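Local coordinates for protein arylsulfatase (Pseudoalteromonas sp. MB47, PDB 7AJ0) that removes sulfate groups from the algal polysaccharide fucoidan, probably from chain ends, as a calcium-binding sulfatase that assembles into a hexamer, at residues G49-V54 with V148-A153; V139-L144 with P261-H266. All coordinates share one frame; numbering follows the deposited sequence.

Contact 1 (G49-V54 with V148-A153)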
loop_
_atom_site.group_PDB
_atom_site.type_symbol
_atom_site.label_atom_id
_atom_site.label_comp_id
_atom_site.label_asym_id
_atom_site.label_seq_id
_atom_site.Cartn_x
_atom_site.Cartn_y
_atom_site.Cartn_z
ATOM N N GLY A 49 44.126 44.312 -8.862
ATOM C CA GLY A 49 45.420 44.005 -9.427
ATOM C C GLY A 49 45.661 42.559 -9.787
ATOM O O GLY A 49 46.785 42.219 -10.172
ATOM N N ARG A 50 44.656 41.696 -9.672
ATOM C CA ARG A 50 44.812 40.300 -10.064
ATOM C C ARG A 50 43.439 39.645 -10.124
ATOM O O ARG A 50 42.436 40.212 -9.679
ATOM C CB ARG A 50 45.741 39.544 -9.107
ATOM C CG ARG A 50 45.258 39.447 -7.662
ATOM C CD ARG A 50 46.216 38.579 -6.853
ATOM N NE ARG A 50 45.766 38.330 -5.487
ATOM C CZ ARG A 50 46.208 38.982 -4.413
ATOM N NH1 ARG A 50 47.116 39.945 -4.528
ATOM N NH2 ARG A 50 45.736 38.665 -3.216
ATOM N N LYS A 51 43.409 38.436 -10.688
ATOM C CA LYS A 51 42.160 37.713 -10.860
ATOM C C LYS A 51 41.535 37.392 -9.505
ATOM O O LYS A 51 42.226 37.343 -8.484
ATOM C CB LYS A 51 42.400 36.427 -11.646
ATOM C CG LYS A 51 42.760 36.649 -13.106
ATOM C CD LYS A 51 43.205 35.351 -13.764
ATOM C CE LYS A 51 43.601 35.562 -15.217
ATOM N NZ LYS A 51 44.265 34.355 -15.788
ATOM N N PRO A 52 40.224 37.169 -9.473
ATOM C CA PRO A 52 39.547 36.935 -8.194
ATOM C C PRO A 52 39.789 35.542 -7.639
ATOM O O PRO A 52 40.068 34.588 -8.367
ATOM C CB PRO A 52 38.064 37.132 -8.538
ATOM C CG PRO A 52 37.973 36.778 -9.984
ATOM C CD PRO A 52 39.273 37.231 -10.602
ATOM N N ASN A 53 39.684 35.447 -6.315
ATOM C CA ASN A 53 39.689 34.165 -5.637
ATOM C C ASN A 53 38.294 33.548 -5.693
ATOM O O ASN A 53 37.284 34.243 -5.837
ATOM C CB ASN A 53 40.107 34.310 -4.173
ATOM C CG ASN A 53 41.281 35.244 -3.986
ATOM O OD1 ASN A 53 42.340 35.065 -4.586
ATOM N ND2 ASN A 53 41.099 36.253 -3.141
ATOM N N VAL A 54 38.246 32.226 -5.572
ATOM C CA VAL A 54 36.991 31.501 -5.442
ATOM C C VAL A 54 37.098 30.600 -4.220
ATOM O O VAL A 54 38.096 29.891 -4.053
ATOM C CB VAL A 54 36.660 30.670 -6.696
ATOM C CG1 VAL A 54 35.352 29.916 -6.490
ATOM C CG2 VAL A 54 36.578 31.563 -7.923
ATOM N N VAL A 148 47.464 29.257 -14.831
ATOM C CA VAL A 148 47.429 30.699 -15.049
ATOM C C VAL A 148 47.652 31.449 -13.740
ATOM O O VAL A 148 47.186 32.583 -13.576
ATOM C CB VAL A 148 46.101 31.137 -15.701
ATOM C CG1 VAL A 148 45.879 30.388 -17.005
ATOM C CG2 VAL A 148 44.935 30.924 -14.745
ATOM N N GLY A 149 48.357 30.824 -12.802
ATOM C CA GLY A 149 48.843 31.519 -11.630
ATOM C C GLY A 149 48.049 31.333 -10.357
ATOM O O GLY A 149 48.416 31.924 -9.333
ATOM N N TYR A 150 46.980 30.547 -10.379
ATOM C CA TYR A 150 46.235 30.264 -9.162
ATOM C C TYR A 150 46.976 29.242 -8.307
ATOM O O TYR A 150 47.618 28.324 -8.825
ATOM C CB TYR A 150 44.839 29.723 -9.490
ATOM C CG TYR A 150 43.813 30.773 -9.845
ATOM C CD1 TYR A 150 43.796 31.358 -11.101
ATOM C CD2 TYR A 150 42.851 31.166 -8.925
ATOM C CE1 TYR A 150 42.856 32.316 -11.430
ATOM C CE2 TYR A 150 41.908 32.119 -9.245
ATOM C CZ TYR A 150 41.914 32.691 -10.498
ATOM O OH TYR A 150 40.974 33.642 -10.818
ATOM N N LYS A 151 46.890 29.411 -6.991
ATOM C CA LYS A 151 47.207 28.343 -6.048
ATOM C C LYS A 151 45.903 27.603 -5.754
ATOM O O LYS A 151 44.950 28.198 -5.238
ATOM C CB LYS A 151 47.833 28.890 -4.770
ATOM C CG LYS A 151 49.219 29.502 -4.965
ATOM C CD LYS A 151 50.275 28.459 -5.349
ATOM C CE LYS A 151 50.659 27.565 -4.173
ATOM N NZ LYS A 151 51.649 26.516 -4.564
ATOM N N THR A 152 45.855 26.323 -6.101
ATOM C CA THR A 152 44.625 25.545 -6.076
ATOM C C THR A 152 44.716 24.450 -5.025
ATOM O O THR A 152 45.750 23.788 -4.891
ATOM C CB THR A 152 44.354 24.929 -7.450
ATOM O OG1 THR A 152 45.407 24.014 -7.781
ATOM C CG2 THR A 152 44.287 26.010 -8.515
ATOM N N ALA A 153 43.629 24.255 -4.285
ATOM C CA ALA A 153 43.627 23.268 -3.219
ATOM C C ALA A 153 42.230 22.709 -3.017
ATOM O O ALA A 153 41.229 23.402 -3.212
ATOM C CB ALA A 153 44.132 23.868 -1.898
#

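Contact 2 (V139-L144 with P261-H266)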
loop_
_atom_site.group_PDB
_atom_site.type_symbol
_atom_site.label_atom_id
_atom_site.label_comp_id
_atom_site.label_asym_id
_atom_site.label_seq_id
_atom_site.Cartn_x
_atom_site.Cartn_y
_atom_site.Cartn_z
ATOM N N VAL A 139 39.871 16.833 -16.781
ATOM C CA VAL A 139 40.618 18.071 -16.578
ATOM C C VAL A 139 39.951 18.846 -15.449
ATOM O O VAL A 139 38.874 19.426 -15.640
ATOM C CB VAL A 139 40.680 18.919 -17.856
ATOM C CG1 VAL A 139 41.375 20.240 -17.582
ATOM C CG2 VAL A 139 41.386 18.157 -18.966
ATOM N N SER A 140 40.590 18.871 -14.284
ATOM C CA SER A 140 40.036 19.574 -13.138
ATOM C C SER A 140 40.307 21.073 -13.248
ATOM O O SER A 140 41.195 21.519 -13.980
ATOM C CB SER A 140 40.633 19.037 -11.838
ATOM O OG SER A 140 42.020 19.314 -11.766
ATOM N N GLN A 141 39.520 21.857 -12.504
ATOM C CA GLN A 141 39.769 23.294 -12.472
ATOM C C GLN A 141 41.086 23.601 -11.773
ATOM O O GLN A 141 41.718 24.623 -12.062
ATOM C CB GLN A 141 38.617 24.037 -11.793
ATOM C CG GLN A 141 38.387 23.702 -10.334
ATOM C CD GLN A 141 37.288 22.675 -10.139
ATOM O OE1 GLN A 141 37.464 21.501 -10.458
ATOM N NE2 GLN A 141 36.145 23.113 -9.620
ATOM N N GLY A 142 41.519 22.729 -10.861
ATOM C CA GLY A 142 42.847 22.877 -10.296
ATOM C C GLY A 142 43.919 22.902 -11.366
ATOM O O GLY A 142 44.809 23.755 -11.355
ATOM N N LYS A 143 43.839 21.972 -12.319
ATOM C CA LYS A 143 44.849 21.902 -13.367
ATOM C C LYS A 143 44.842 23.165 -14.218
ATOM O O LYS A 143 45.897 23.754 -14.488
ATOM C CB LYS A 143 44.615 20.663 -14.236
ATOM C CG LYS A 143 45.627 20.490 -15.360
ATOM C CD LYS A 143 45.432 19.171 -16.103
ATOM C CE LYS A 143 45.885 17.976 -15.270
ATOM N NZ LYS A 143 45.575 16.674 -15.931
ATOM N N LEU A 144 43.658 23.605 -14.643
ATOM C CA LEU A 144 43.579 24.718 -15.580
ATOM C C LEU A 144 43.871 26.054 -14.908
ATOM O O LEU A 144 44.490 26.931 -15.519
ATOM C CB LEU A 144 42.203 24.741 -16.247
ATOM C CG LEU A 144 41.891 23.504 -17.090
ATOM C CD1 LEU A 144 40.546 23.640 -17.774
ATOM C CD2 LEU A 144 42.984 23.253 -18.120
ATOM N N PRO A 261 46.233 34.602 -6.670
ATOM C CA PRO A 261 44.834 34.191 -6.505
ATOM C C PRO A 261 44.759 32.748 -6.034
ATOM O O PRO A 261 45.561 31.901 -6.437
ATOM C CB PRO A 261 44.235 34.356 -7.908
ATOM C CG PRO A 261 45.237 35.162 -8.686
ATOM C CD PRO A 261 46.571 34.858 -8.082
ATOM N N PHE A 262 43.791 32.471 -5.169
ATOM C CA PHE A 262 43.583 31.122 -4.667
ATOM C C PHE A 262 42.241 30.589 -5.150
ATOM O O PHE A 262 41.273 31.337 -5.310
ATOM C CB PHE A 262 43.662 31.070 -3.129
ATOM C CG PHE A 262 42.480 31.678 -2.421
ATOM C CD1 PHE A 262 41.294 30.970 -2.279
ATOM C CD2 PHE A 262 42.566 32.944 -1.867
ATOM C CE1 PHE A 262 40.212 31.523 -1.627
ATOM C CE2 PHE A 262 41.487 33.502 -1.207
ATOM C CZ PHE A 262 40.308 32.790 -1.086
ATOM N N TYR A 263 42.207 29.286 -5.407
ATOM C CA TYR A 263 40.974 28.555 -5.672
ATOM C C TYR A 263 40.916 27.418 -4.661
ATOM O O TYR A 263 41.712 26.474 -4.738
ATOM C CB TYR A 263 40.922 28.025 -7.100
ATOM C CG TYR A 263 39.589 27.396 -7.439
ATOM C CD1 TYR A 263 39.281 26.110 -7.019
ATOM C CD2 TYR A 263 38.635 28.094 -8.165
ATOM C CE1 TYR A 263 38.063 25.535 -7.315
ATOM C CE2 TYR A 263 37.412 27.526 -8.469
ATOM C CZ TYR A 263 37.133 26.245 -8.041
ATOM O OH TYR A 263 35.920 25.667 -8.338
ATOM N N LEU A 264 39.985 27.508 -3.716
ATOM C CA LEU A 264 39.883 26.555 -2.620
ATOM C C LEU A 264 38.500 25.928 -2.619
ATOM O O LEU A 264 37.491 26.640 -2.578
ATOM C CB LEU A 264 40.155 27.235 -1.274
ATOM C CG LEU A 264 39.863 26.375 -0.044
ATOM C CD1 LEU A 264 40.702 25.108 -0.063
ATOM C CD2 LEU A 264 40.107 27.156 1.236
ATOM N N ILE A 265 38.458 24.598 -2.653
ATOM C CA ILE A 265 37.250 23.833 -2.367
ATOM C C ILE A 265 37.402 23.321 -0.935
ATOM O O ILE A 265 38.164 22.389 -0.673
ATOM C CB ILE A 265 37.045 22.687 -3.350
ATOM C CG1 ILE A 265 36.753 23.228 -4.749
ATOM C CG2 ILE A 265 35.907 21.783 -2.873
ATOM C CD1 ILE A 265 36.740 22.165 -5.828
ATOM N N HIS A 266 36.673 23.932 -0.001
ATOM C CA HIS A 266 36.625 23.456 1.377
ATOM C C HIS A 266 35.467 22.471 1.488
ATOM O O HIS A 266 34.298 22.871 1.494
ATOM C CB HIS A 266 36.457 24.606 2.360
ATOM C CG HIS A 266 36.555 24.183 3.791
ATOM N ND1 HIS A 266 37.753 24.132 4.472
ATOM C CD2 HIS A 266 35.608 23.766 4.665
ATOM C CE1 HIS A 266 37.537 23.717 5.707
ATOM N NE2 HIS A 266 36.244 23.488 5.850
#

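Contact 1 (G49-V54 with V148-A153)
Tyr150 meets the 49-54 segment with the hydroxyl end of its ring, whose oxygen touches the backbone carbonyl of Pro52 and, from another direction, CB of Lys51. Tyr150 OH donates to Pro52 O at 2.8 Å, lying in the carbonyl plane with a C=O...O angle of 149°, and this carbonyl sits at the ring's edge. Lys51 runs at about a right angle to the tyrosine. Its CB comes within 3.2 Å of Tyr150 OH, while CD passes 3.8 Å from Tyr150 CE1. Fully stretched beyond CG, the lysine carries its ammonium past the ring to Val148, where NZ lies 3.6 Å from Val148 CG2; NZ is hydrogen-bonded to Gly388 O. A phenylalanine in place of Tyr150 would probably leave the Pro52 carbonyl without its donor and open a gap beside Lys51 CB. Behind Tyr150, Gly149 with positive phi is the C' residue of a Schellman motif closing helix 141-146 shortly before strand 151-155 begins. The contact thus ties together the lead-ins to strands 53-59 and 151-155, which flank strand 262-267 in the parallel part of the alkaline phosphatase-type core sheet.

Contact 2 (V139-L144 with P261-H266)
The Tyr263 ring and the Gln141 carboxamide meet with their planes 55° apart, neither stacked nor perpendicular. Ile265 CD1 lies at the tyrosine's edge, in the ring plane, and Val54 and Val56 of the adjacent strand 53-59 also pack on this side chain. From the helix, Gln141 approaches the ring obliquely with its CG, 3.5 Å from Tyr263 CE1, and its chain crosses the tyrosine at about a right angle. The glutamine then bends: CG is held between the backbone N and the carbonyl carbon (chi1 63°), and the turn at chi2 brings the amide round to the phenolic oxygen. Gln141 NE2 donates to Tyr263 OH over 2.9 Å in a fairly straight bond (161° at the hydrogen), with the oxygen close to the amide plane. The same nitrogen lies 4.0 Å from Ile265 CD1, so the methyl borders the polar pair. Ser140 starts the helix as its N-cap, accepting from Lys143 N with OG at 3.3 Å, and its OG is also bonded to Val171 O. Gln141 follows directly, in the first turn of this helix. Tyr381 and Leu385 of helix 377-387 touch the glutamine as well. Gln141 NE2 binds Leu109 O in addition to the tyrosine, while Tyr263 OH is hydrogen-bonded to Ser384 OG. Gln141 NE2 and Tyr263 OH, both buried, therefore each have two hydrogen-bond partners, in a short chain of hydrogen bonds between uncharged groups that links helices 102-111, 141-146 and 377-387 to the core strand. Because NE2 has one partner in the tyrosine oxygen and another in a carbonyl, the amide is likely to be fixed against flipping, and the link is made without a formal charge.

Overall arrangement
The centres of the two contacts are 8 Å apart, and their segments alternate along the chain. Strand 262-267, which supplies one side of contact 2, lies between the two strands of contact 1, and the backbones join through probable hydrogen bonds from Lys151 N to Pro261 O (2.9 Å) and from Tyr263 N to Lys151 O (3.0 Å). Helix 141-146 of contact 2 precedes strand 151-155 of contact 1. Contact 1 sits near the start of the parallel strands; contact 2 comes to about 12 Å of the calcium ion, measured from the Ile265 side chain. Asp60, Asp61, Cys102, Asp325 and Asn326 bind that ion, at what, as in other sulfatases, is probably the catalytic centre.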